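Local coordinates for haloacid delahogenase-like family hydrolase (Xanthomonas campestris pv. campestris, PDB 2PKE), which probably acts as a magnesium-dependent phosphatase of the haloacid dehalogenase (HAD) superfamily, at residues Asp21-Tyr31 and Gln141-Leu150; Gln11-Gly20 and Ile124-Thr134. One frame throughout, in Å; residues are numbered along the deposited sequence.

Contact 1: residues Asp21-Tyr31 and Gln141-Leu150. With MG (magnesium ion), chain C.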
loop_
_atom_site.group_PDB
_atom_site.type_symbol
_atom_site.label_atom_id
_atom_site.label_comp_id
_atom_site.label_asym_id
_atom_site.label_seq_id
_atom_site.Cartn_x
_atom_site.Cartn_y
_atom_site.Cartn_z
ATOM N N ASP A 21 5.248 -13.847 -1.540
ATOM C CA ASP A 21 5.646 -14.463 -0.271
ATOM C C ASP A 21 5.356 -15.958 -0.297
ATOM O O ASP A 21 4.211 -16.386 -0.551
ATOM C CB ASP A 21 4.852 -13.858 0.891
ATOM C CG ASP A 21 5.243 -12.419 1.259
ATOM O OD1 ASP A 21 6.338 -11.931 1.029
ATOM O OD2 ASP A 21 4.407 -11.761 1.905
ATOM N N ASP A 22 6.399 -16.750 -0.135
ATOM C CA ASP A 22 6.313 -18.202 -0.061
ATOM C C ASP A 22 6.013 -18.883 -1.391
ATOM O O ASP A 22 5.714 -20.089 -1.416
ATOM C CB ASP A 22 5.305 -18.629 0.998
ATOM C CG ASP A 22 5.526 -17.913 2.302
ATOM O OD1 ASP A 22 6.663 -17.980 2.810
ATOM O OD2 ASP A 22 4.578 -17.217 2.735
ATOM N N THR A 23 6.132 -18.106 -2.469
ATOM C CA THR A 23 5.975 -18.572 -3.847
ATOM C C THR A 23 7.282 -18.234 -4.639
ATOM O O THR A 23 7.951 -19.138 -5.175
ATOM C CB THR A 23 4.743 -17.955 -4.564
ATOM O OG1 THR A 23 3.536 -18.371 -3.912
ATOM C CG2 THR A 23 4.732 -18.382 -6.035
ATOM N N LEU A 24 7.623 -16.943 -4.707
ATOM C CA LEU A 24 8.882 -16.493 -5.319
ATOM C C LEU A 24 10.054 -16.419 -4.319
ATOM O O LEU A 24 11.200 -16.602 -4.706
ATOM C CB LEU A 24 8.711 -15.130 -6.005
ATOM C CG LEU A 24 7.603 -14.989 -7.055
ATOM C CD1 LEU A 24 7.506 -13.528 -7.435
ATOM C CD2 LEU A 24 7.895 -15.856 -8.247
ATOM N N TRP A 25 9.769 -16.104 -3.061
ATOM C CA TRP A 25 10.835 -15.947 -2.064
ATOM C C TRP A 25 10.309 -16.467 -0.740
ATOM O O TRP A 25 9.108 -16.617 -0.566
ATOM C CB TRP A 25 11.290 -14.447 -1.948
ATOM C CG TRP A 25 10.170 -13.478 -1.757
ATOM C CD1 TRP A 25 9.395 -13.356 -0.640
ATOM C CD2 TRP A 25 9.654 -12.543 -2.706
ATOM N NE1 TRP A 25 8.448 -12.399 -0.820
ATOM C CE2 TRP A 25 8.583 -11.865 -2.076
ATOM C CE3 TRP A 25 10.013 -12.181 -4.016
ATOM C CZ2 TRP A 25 7.837 -10.872 -2.711
ATOM C CZ3 TRP A 25 9.288 -11.185 -4.636
ATOM C CH2 TRP A 25 8.196 -10.558 -4.007
ATOM N N LYS A 26 11.210 -16.689 0.204
ATOM C CA LYS A 26 10.855 -17.139 1.556
ATOM C C LYS A 26 10.324 -15.967 2.380
ATOM O O LYS A 26 10.853 -14.859 2.305
ATOM C CB LYS A 26 12.053 -17.789 2.232
ATOM C CG LYS A 26 12.614 -18.928 1.405
ATOM C CD LYS A 26 13.625 -19.745 2.164
ATOM C CE LYS A 26 14.401 -20.678 1.214
ATOM N N SER A 27 9.261 -16.221 3.129
ATOM C CA SER A 27 8.609 -15.194 3.947
ATOM C C SER A 27 8.150 -15.757 5.268
ATOM O O SER A 27 8.411 -15.207 6.311
ATOM C CB SER A 27 7.392 -14.635 3.238
ATOM O OG SER A 27 6.703 -13.727 4.055
ATOM N N GLU A 28 7.446 -16.865 5.188
ATOM C CA GLU A 28 6.875 -17.475 6.358
ATOM C C GLU A 28 7.945 -17.831 7.393
ATOM O O GLU A 28 7.704 -17.732 8.571
ATOM C CB GLU A 28 6.093 -18.734 5.974
ATOM C CG GLU A 28 5.222 -19.231 7.101
ATOM C CD GLU A 28 4.141 -18.207 7.527
ATOM O OE1 GLU A 28 3.652 -17.407 6.673
ATOM O OE2 GLU A 28 3.764 -18.219 8.728
ATOM N N ASP A 29 9.121 -18.242 6.944
ATOM C CA ASP A 29 10.223 -18.571 7.853
ATOM C C ASP A 29 10.447 -17.425 8.817
ATOM O O ASP A 29 10.687 -17.627 9.999
ATOM C CB ASP A 29 11.559 -18.768 7.114
ATOM C CG ASP A 29 11.537 -19.893 6.098
ATOM O OD1 ASP A 29 10.640 -19.921 5.242
ATOM O OD2 ASP A 29 12.472 -20.719 6.127
ATOM N N TYR A 30 10.433 -16.207 8.275
ATOM C CA TYR A 30 10.692 -15.011 9.070
ATOM C C TYR A 30 9.556 -14.634 10.002
ATOM O O TYR A 30 9.786 -14.108 11.085
ATOM C CB TYR A 30 11.093 -13.842 8.161
ATOM C CG TYR A 30 12.381 -14.163 7.419
ATOM C CD1 TYR A 30 13.604 -14.010 8.038
ATOM C CD2 TYR A 30 12.361 -14.687 6.138
ATOM C CE1 TYR A 30 14.772 -14.341 7.400
ATOM C CE2 TYR A 30 13.535 -15.030 5.492
ATOM C CZ TYR A 30 14.735 -14.853 6.133
ATOM O OH TYR A 30 15.926 -15.178 5.513
ATOM N N TYR A 31 8.331 -14.882 9.571
ATOM C CA TYR A 31 7.200 -14.708 10.424
ATOM C C TYR A 31 7.214 -15.754 11.560
ATOM O O TYR A 31 6.841 -15.464 12.689
ATOM C CB TYR A 31 5.923 -14.770 9.604
ATOM C CG TYR A 31 5.653 -13.506 8.852
ATOM C CD1 TYR A 31 5.187 -12.391 9.506
ATOM C CD2 TYR A 31 5.851 -13.419 7.487
ATOM C CE1 TYR A 31 4.914 -11.187 8.816
ATOM C CE2 TYR A 31 5.589 -12.250 6.802
ATOM C CZ TYR A 31 5.112 -11.141 7.480
ATOM O OH TYR A 31 4.858 -10.005 6.802
ATOM N N GLN A 141 6.082 -4.926 0.228
ATOM C CA GLN A 141 6.047 -5.806 -0.976
ATOM C C GLN A 141 6.896 -5.225 -2.112
ATOM O O GLN A 141 7.653 -5.938 -2.780
ATOM C CB GLN A 141 4.592 -6.087 -1.440
ATOM C CG GLN A 141 3.766 -6.889 -0.435
ATOM C CD GLN A 141 4.284 -8.267 -0.282
ATOM O OE1 GLN A 141 4.853 -8.819 -1.218
ATOM N NE2 GLN A 141 4.079 -8.860 0.891
ATOM N N GLU A 142 6.842 -3.907 -2.289
ATOM C CA GLU A 142 7.698 -3.268 -3.289
ATOM C C GLU A 142 9.183 -3.442 -2.967
ATOM O O GLU A 142 9.999 -3.723 -3.840
ATOM C CB GLU A 142 7.366 -1.804 -3.393
ATOM C CG GLU A 142 6.168 -1.528 -4.265
ATOM C CD GLU A 142 5.894 -0.039 -4.329
ATOM O OE1 GLU A 142 6.518 0.712 -3.555
ATOM O OE2 GLU A 142 5.048 0.370 -5.133
ATOM N N GLN A 143 9.527 -3.330 -1.685
ATOM C CA GLN A 143 10.906 -3.521 -1.269
ATOM C C GLN A 143 11.352 -4.983 -1.426
ATOM O O GLN A 143 12.492 -5.236 -1.811
ATOM C CB GLN A 143 11.141 -2.953 0.127
ATOM C CG GLN A 143 11.221 -1.384 0.182
ATOM C CD GLN A 143 12.033 -0.718 -0.976
ATOM O OE1 GLN A 143 11.584 0.262 -1.575
ATOM N NE2 GLN A 143 13.212 -1.265 -1.292
ATOM N N LYS A 144 10.465 -5.935 -1.201
ATOM C CA LYS A 144 10.797 -7.354 -1.337
ATOM C C LYS A 144 11.120 -7.682 -2.790
ATOM O O LYS A 144 12.145 -8.291 -3.041
ATOM C CB LYS A 144 9.704 -8.275 -0.786
ATOM C CG LYS A 144 9.466 -8.206 0.767
ATOM C CD LYS A 144 8.713 -9.469 1.252
ATOM C CE LYS A 144 7.673 -9.276 2.320
ATOM N NZ LYS A 144 7.431 -10.555 3.139
ATOM N N ILE A 145 10.296 -7.223 -3.731
ATOM C CA ILE A 145 10.622 -7.457 -5.138
ATOM C C ILE A 145 11.986 -6.847 -5.517
ATOM O O ILE A 145 12.724 -7.439 -6.273
ATOM C CB ILE A 145 9.451 -7.077 -6.096
ATOM C CG1 ILE A 145 9.781 -7.449 -7.543
ATOM C CG2 ILE A 145 9.084 -5.610 -6.018
ATOM C CD1 ILE A 145 9.952 -8.971 -7.771
ATOM N N GLU A 146 12.331 -5.689 -4.990
ATOM C CA GLU A 146 13.650 -5.074 -5.290
ATOM C C GLU A 146 14.793 -5.857 -4.613
ATOM O O GLU A 146 15.747 -6.207 -5.277
ATOM C CB GLU A 146 13.619 -3.570 -4.950
ATOM C CG GLU A 146 14.819 -2.674 -5.510
ATOM C CD GLU A 146 14.920 -2.521 -7.085
ATOM O OE1 GLU A 146 13.876 -2.416 -7.791
ATOM O OE2 GLU A 146 16.069 -2.492 -7.606
ATOM N N GLN A 147 14.658 -6.205 -3.333
ATOM C CA GLN A 147 15.638 -7.025 -2.606
ATOM C C GLN A 147 15.853 -8.382 -3.257
ATOM O O GLN A 147 16.889 -8.998 -3.054
ATOM C CB GLN A 147 15.184 -7.333 -1.150
ATOM C CG GLN A 147 15.034 -6.168 -0.134
ATOM C CD GLN A 147 14.406 -6.609 1.234
ATOM O OE1 GLN A 147 13.203 -6.388 1.500
ATOM N NE2 GLN A 147 15.228 -7.244 2.090
ATOM N N SER A 148 14.844 -8.882 -3.968
ATOM C CA SER A 148 14.817 -10.260 -4.459
ATOM C C SER A 148 15.755 -10.465 -5.607
ATOM O O SER A 148 16.212 -11.571 -5.808
ATOM C CB SER A 148 13.404 -10.718 -4.905
ATOM O OG SER A 148 12.971 -10.036 -6.071
ATOM N N GLY A 149 15.990 -9.409 -6.382
ATOM C CA GLY A 149 16.684 -9.495 -7.660
ATOM C C GLY A 149 15.792 -9.781 -8.852
ATOM O O GLY A 149 16.220 -9.655 -9.995
ATOM N N LEU A 150 14.519 -10.106 -8.608
ATOM C CA LEU A 150 13.575 -10.426 -9.684
ATOM C C LEU A 150 12.852 -9.222 -10.322
ATOM O O LEU A 150 12.001 -9.425 -11.145
ATOM C CB LEU A 150 12.488 -11.394 -9.152
ATOM C CG LEU A 150 12.931 -12.742 -8.541
ATOM C CD1 LEU A 150 11.760 -13.376 -7.874
ATOM C CD2 LEU A 150 13.491 -13.686 -9.594
HETATM MG MG MG C . 2.159 -16.556 -0.539
HETATM O O HOH W 1 3.752 -11.396 -1.392
HETATM O O HOH W 2 4.726 -9.907 4.267
HETATM O O HOH W 3 2.264 -17.076 1.462
HETATM O O HOH W 4 0.018 -16.936 -0.649
HETATM O O HOH W 5 1.737 -14.458 -0.405
#
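D21 and W25 lie against one flank of helix 141-148, in a loop that leads from the metal site into the helix beginning at E28. The loop comes nearest to its partner near the C-terminal end of helix 141-148, where the CA atoms of W25 and S148 are 7.3 Å apart; the CA atoms of D21 and Q141 are farther from each other. Within the loop, D22 N bonds back to W25 O, which closes a small loop, and the indole and the D21 carboxylate both meet K144.

The W25 side chain, with CG between the backbone N and carbonyl carbon (chi1 51°), lays one ring face over K144, whose CB makes an off-centre CH-pi contact 4.2 Å from the centroid of the six-membered ring. I145 CD1 and L150 CD1 sit at the ring edge, and L150 CD1 also packs on L24 CB. The indole NE1 points at D21 OD1, 2.8 Å away and nearly straight at 169°, on the anti lone pair. K144 NZ meets D21 OD1 from above the carboxylate plane, a salt bridge of 2.7 Å. Q141 NE2 donates to D21 OD2 at 3.1 Å from the opposite side of that plane. A water joins this oxygen, K144 NZ and Y31 OH.

Gripped from both faces and on the anti lone pair, the D21 carboxylate is fixed in rotation, while D21 O coordinates magnesium at 2.1 Å. K144 NZ has a second partner in H109, which further fixes the ammonium group. This is consistent with the second aspartate of a HAD-type DxD motif: its main chain serves the metal and its carboxylate is oriented by the helix and by W25.

Contact 2: residues Gln11-Gly20 and Ile124-Thr134. With MG (magnesium ion), chain C.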
loop_
_atom_site.group_PDB
_atom_site.type_symbol
_atom_site.label_atom_id
_atom_site.label_comp_id
_atom_site.label_asym_id
_atom_site.label_seq_id
_atom_site.Cartn_x
_atom_site.Cartn_y
_atom_site.Cartn_z
ATOM N N GLN A 11 -2.147 -18.932 -29.049
ATOM C CA GLN A 11 -2.156 -19.430 -27.655
ATOM C C GLN A 11 -3.417 -18.933 -26.951
ATOM O O GLN A 11 -3.988 -17.907 -27.342
ATOM C CB GLN A 11 -0.894 -19.008 -26.875
ATOM C CG GLN A 11 -0.856 -17.552 -26.491
ATOM C CD GLN A 11 0.526 -17.115 -26.021
ATOM O OE1 GLN A 11 1.484 -17.187 -26.785
ATOM N NE2 GLN A 11 0.635 -16.661 -24.766
ATOM N N ALA A 12 -3.845 -19.635 -25.906
ATOM C CA ALA A 12 -5.088 -19.299 -25.200
ATOM C C ALA A 12 -4.768 -18.490 -23.940
ATOM O O ALA A 12 -5.290 -17.392 -23.767
ATOM C CB ALA A 12 -5.896 -20.543 -24.863
ATOM N N ILE A 13 -3.848 -18.968 -23.102
ATOM C CA ILE A 13 -3.456 -18.214 -21.908
ATOM C C ILE A 13 -2.542 -17.044 -22.337
ATOM O O ILE A 13 -1.651 -17.216 -23.158
ATOM C CB ILE A 13 -2.739 -19.132 -20.874
ATOM C CG1 ILE A 13 -3.668 -20.197 -20.293
ATOM C CG2 ILE A 13 -1.988 -18.304 -19.748
ATOM C CD1 ILE A 13 -4.922 -19.689 -19.745
ATOM N N GLN A 14 -2.774 -15.853 -21.807
ATOM C CA GLN A 14 -1.982 -14.683 -22.181
ATOM C C GLN A 14 -1.204 -14.074 -21.025
ATOM O O GLN A 14 -0.265 -13.320 -21.263
ATOM C CB GLN A 14 -2.897 -13.600 -22.772
ATOM C CG GLN A 14 -3.704 -14.014 -23.998
ATOM C CD GLN A 14 -2.873 -14.198 -25.208
ATOM O OE1 GLN A 14 -1.759 -13.660 -25.293
ATOM N NE2 GLN A 14 -3.404 -14.940 -26.202
ATOM N N LEU A 15 -1.590 -14.379 -19.781
ATOM C CA LEU A 15 -1.039 -13.708 -18.636
ATOM C C LEU A 15 -0.839 -14.695 -17.498
ATOM O O LEU A 15 -1.699 -15.485 -17.222
ATOM C CB LEU A 15 -1.935 -12.568 -18.182
ATOM C CG LEU A 15 -1.498 -11.747 -16.976
ATOM C CD1 LEU A 15 -0.193 -10.929 -17.196
ATOM C CD2 LEU A 15 -2.621 -10.783 -16.524
ATOM N N VAL A 16 0.326 -14.667 -16.883
ATOM C CA VAL A 16 0.591 -15.531 -15.757
ATOM C C VAL A 16 0.891 -14.640 -14.559
ATOM O O VAL A 16 1.787 -13.800 -14.608
ATOM C CB VAL A 16 1.731 -16.485 -16.030
ATOM C CG1 VAL A 16 1.944 -17.396 -14.811
ATOM C CG2 VAL A 16 1.470 -17.305 -17.298
ATOM N N GLY A 17 0.120 -14.826 -13.500
ATOM C CA GLY A 17 0.285 -14.071 -12.304
ATOM C C GLY A 17 1.049 -14.904 -11.317
ATOM O O GLY A 17 0.915 -16.119 -11.319
ATOM N N PHE A 18 1.873 -14.252 -10.480
ATOM C CA PHE A 18 2.635 -14.922 -9.468
ATOM C C PHE A 18 2.344 -14.273 -8.137
ATOM O O PHE A 18 2.408 -13.043 -8.017
ATOM C CB PHE A 18 4.138 -14.786 -9.736
ATOM C CG PHE A 18 4.598 -15.484 -10.982
ATOM C CD1 PHE A 18 4.475 -14.888 -12.214
ATOM C CD2 PHE A 18 5.124 -16.757 -10.911
ATOM C CE1 PHE A 18 4.901 -15.557 -13.367
ATOM C CE2 PHE A 18 5.551 -17.401 -12.047
ATOM C CZ PHE A 18 5.432 -16.783 -13.274
ATOM N N ASP A 19 2.118 -15.073 -7.114
ATOM C CA ASP A 19 2.240 -14.598 -5.725
ATOM C C ASP A 19 3.712 -14.319 -5.376
ATOM O O ASP A 19 4.639 -14.757 -6.071
ATOM C CB ASP A 19 1.653 -15.658 -4.782
ATOM C CG ASP A 19 1.724 -15.292 -3.318
ATOM O OD1 ASP A 19 1.440 -14.122 -2.947
ATOM O OD2 ASP A 19 2.075 -16.193 -2.490
ATOM N N GLY A 20 3.960 -13.561 -4.313
ATOM C CA GLY A 20 5.369 -13.360 -3.895
ATOM C C GLY A 20 5.750 -14.225 -2.698
ATOM O O GLY A 20 6.513 -15.190 -2.815
ATOM N N ILE A 124 8.685 -18.771 -18.446
ATOM C CA ILE A 124 7.292 -18.421 -18.690
ATOM C C ILE A 124 7.193 -17.078 -19.412
ATOM O O ILE A 124 6.453 -16.963 -20.400
ATOM C CB ILE A 124 6.483 -18.408 -17.417
ATOM C CG1 ILE A 124 6.343 -19.851 -16.903
ATOM C CG2 ILE A 124 5.107 -17.734 -17.664
ATOM C CD1 ILE A 124 5.990 -20.001 -15.400
ATOM N N ALA A 125 7.991 -16.113 -18.964
ATOM C CA ALA A 125 7.937 -14.749 -19.491
ATOM C C ALA A 125 8.305 -14.695 -20.961
ATOM O O ALA A 125 8.018 -13.721 -21.610
ATOM C CB ALA A 125 8.820 -13.861 -18.710
ATOM N N ALA A 126 8.952 -15.729 -21.479
ATOM C CA ALA A 126 9.291 -15.824 -22.907
ATOM C C ALA A 126 8.041 -15.957 -23.778
ATOM O O ALA A 126 8.038 -15.493 -24.914
ATOM C CB ALA A 126 10.249 -17.027 -23.150
ATOM N N ASP A 127 6.981 -16.583 -23.246
ATOM C CA ASP A 127 5.749 -16.881 -24.016
ATOM C C ASP A 127 4.463 -16.186 -23.554
ATOM O O ASP A 127 3.457 -16.218 -24.262
ATOM C CB ASP A 127 5.472 -18.392 -23.978
ATOM C CG ASP A 127 6.591 -19.203 -24.567
ATOM O OD1 ASP A 127 7.002 -18.857 -25.666
ATOM O OD2 ASP A 127 7.058 -20.170 -23.935
ATOM N N TYR A 128 4.502 -15.646 -22.334
ATOM C CA TYR A 128 3.342 -15.086 -21.652
ATOM C C TYR A 128 3.732 -13.767 -20.993
ATOM O O TYR A 128 4.889 -13.626 -20.587
ATOM C CB TYR A 128 2.906 -16.039 -20.557
ATOM C CG TYR A 128 2.580 -17.398 -21.086
ATOM C CD1 TYR A 128 1.340 -17.647 -21.655
ATOM C CD2 TYR A 128 3.518 -18.417 -21.077
ATOM C CE1 TYR A 128 1.027 -18.912 -22.181
ATOM C CE2 TYR A 128 3.195 -19.697 -21.589
ATOM C CZ TYR A 128 1.966 -19.927 -22.165
ATOM O OH TYR A 128 1.630 -21.193 -22.729
ATOM N N ALA A 129 2.787 -12.827 -20.886
ATOM C CA ALA A 129 2.897 -11.690 -19.973
ATOM C C ALA A 129 2.965 -12.244 -18.585
ATOM O O ALA A 129 2.334 -13.279 -18.304
ATOM C CB ALA A 129 1.692 -10.774 -20.063
ATOM N N VAL A 130 3.698 -11.562 -17.707
ATOM C CA VAL A 130 3.778 -11.981 -16.281
ATOM C C VAL A 130 3.436 -10.806 -15.356
ATOM O O VAL A 130 3.710 -9.665 -15.678
ATOM C CB VAL A 130 5.146 -12.582 -15.898
ATOM C CG1 VAL A 130 5.410 -13.894 -16.670
ATOM C CG2 VAL A 130 6.287 -11.549 -16.075
ATOM N N VAL A 131 2.807 -11.075 -14.210
ATOM C CA VAL A 131 2.489 -10.030 -13.251
ATOM C C VAL A 131 2.706 -10.608 -11.841
ATOM O O VAL A 131 2.410 -11.758 -11.574
ATOM C CB VAL A 131 1.014 -9.458 -13.433
ATOM C CG1 VAL A 131 -0.062 -10.600 -13.509
ATOM C CG2 VAL A 131 0.690 -8.395 -12.328
ATOM N N LEU A 132 3.187 -9.793 -10.933
ATOM C CA LEU A 132 3.247 -10.200 -9.513
ATOM C C LEU A 132 2.023 -9.634 -8.831
ATOM O O LEU A 132 1.828 -8.428 -8.860
ATOM C CB LEU A 132 4.483 -9.649 -8.831
ATOM C CG LEU A 132 4.829 -10.410 -7.547
ATOM C CD1 LEU A 132 6.323 -10.367 -7.339
ATOM C CD2 LEU A 132 4.090 -9.856 -6.366
ATOM N N ILE A 133 1.199 -10.485 -8.225
ATOM C CA ILE A 133 0.008 -10.032 -7.521
ATOM C C ILE A 133 0.126 -10.487 -6.099
ATOM O O ILE A 133 0.204 -11.696 -5.785
ATOM C CB ILE A 133 -1.298 -10.539 -8.146
ATOM C CG1 ILE A 133 -1.319 -10.129 -9.615
ATOM C CG2 ILE A 133 -2.550 -10.028 -7.357
ATOM C CD1 ILE A 133 -2.512 -10.669 -10.461
ATOM N N THR A 134 0.135 -9.515 -5.213
ATOM C CA THR A 134 0.219 -9.817 -3.788
ATOM C C THR A 134 -0.682 -8.937 -2.913
ATOM O O THR A 134 -1.037 -7.872 -3.322
ATOM C CB THR A 134 1.649 -9.655 -3.286
ATOM O OG1 THR A 134 1.705 -10.239 -1.976
ATOM C CG2 THR A 134 2.051 -8.189 -3.214
HETATM MG MG MG C . 2.159 -16.556 -0.539
HETATM O O HOH W 6 -0.532 -12.303 -1.204
HETATM O O HOH W 5 1.737 -14.458 -0.405
HETATM O O HOH W 4 0.018 -16.936 -0.649
HETATM O O HOH W 3 2.264 -17.076 1.462
#
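Strands 15-18 and 129-134 pair in parallel inside the six-stranded parallel sheet of the HAD Rossmann-like fold, and the first of them runs out at its C-terminal end into the magnesium site. Their local axes approach to 4.5 Å and diverge by 31°. The pairing begins where A129 N donates to Q14 O; V16 then uses its N and O towards A129 O and V131 N, and F18 does the same with V131 O and I133 N. The last of these bonds, from I133 N to F18 O, measures 2.8 Å. L15, A129 and V131 share one face with G17, and the pair L15 CD1 and A129 CB is tight at 3.4 Å.

On the face of V16, F18, V130 and L132, the edge of the F18 ring meets V130 CG1 through CE1 at 3.7 Å and I124 CD1 through CZ at 3.9 Å. V16 CG2 touches I124 CG2 near the end of helix 117-125 and Y128 CB in the loop after it. Before the strands, the Q11 amide bridges two carbonyls: NE2 donates to D127 O at 2.9 Å and to I13 O at 2.8 Å, both close to the amide plane. I13 O in turn lies at the edge of the Y128 ring, whose OH bonds to D244.

Beyond F18, D19 OD2 binds magnesium at 2.0 Å, while OD1 forms a salt bridge with K163. Strand 182-186 adds to the other edge of 15-18. Helix 165-175 covers the face of L15 and V131, and helix 236-250 packs on V16 and Y128.

In the fold
From the N terminus the chain enters contact 2 at 11-20 and passes directly into 21-31 of contact 1, the loop and the first turn of helix 28-42. It then runs through a mainly helical excursion before returning at 124-134, which closes contact 2 after 103 residues. The strand 129-135 is followed by helix 138-148, and 141-150 closes contact 1. The two loops therefore cross rather than nest. Contact 2 pairs neighbouring strands inside the sheet, whereas contact 1 ties the loop after the first strand to the helix after the second. They adjoin where L24 packs on D19 and L132, and both reach the same magnesium ion, which N187 also binds.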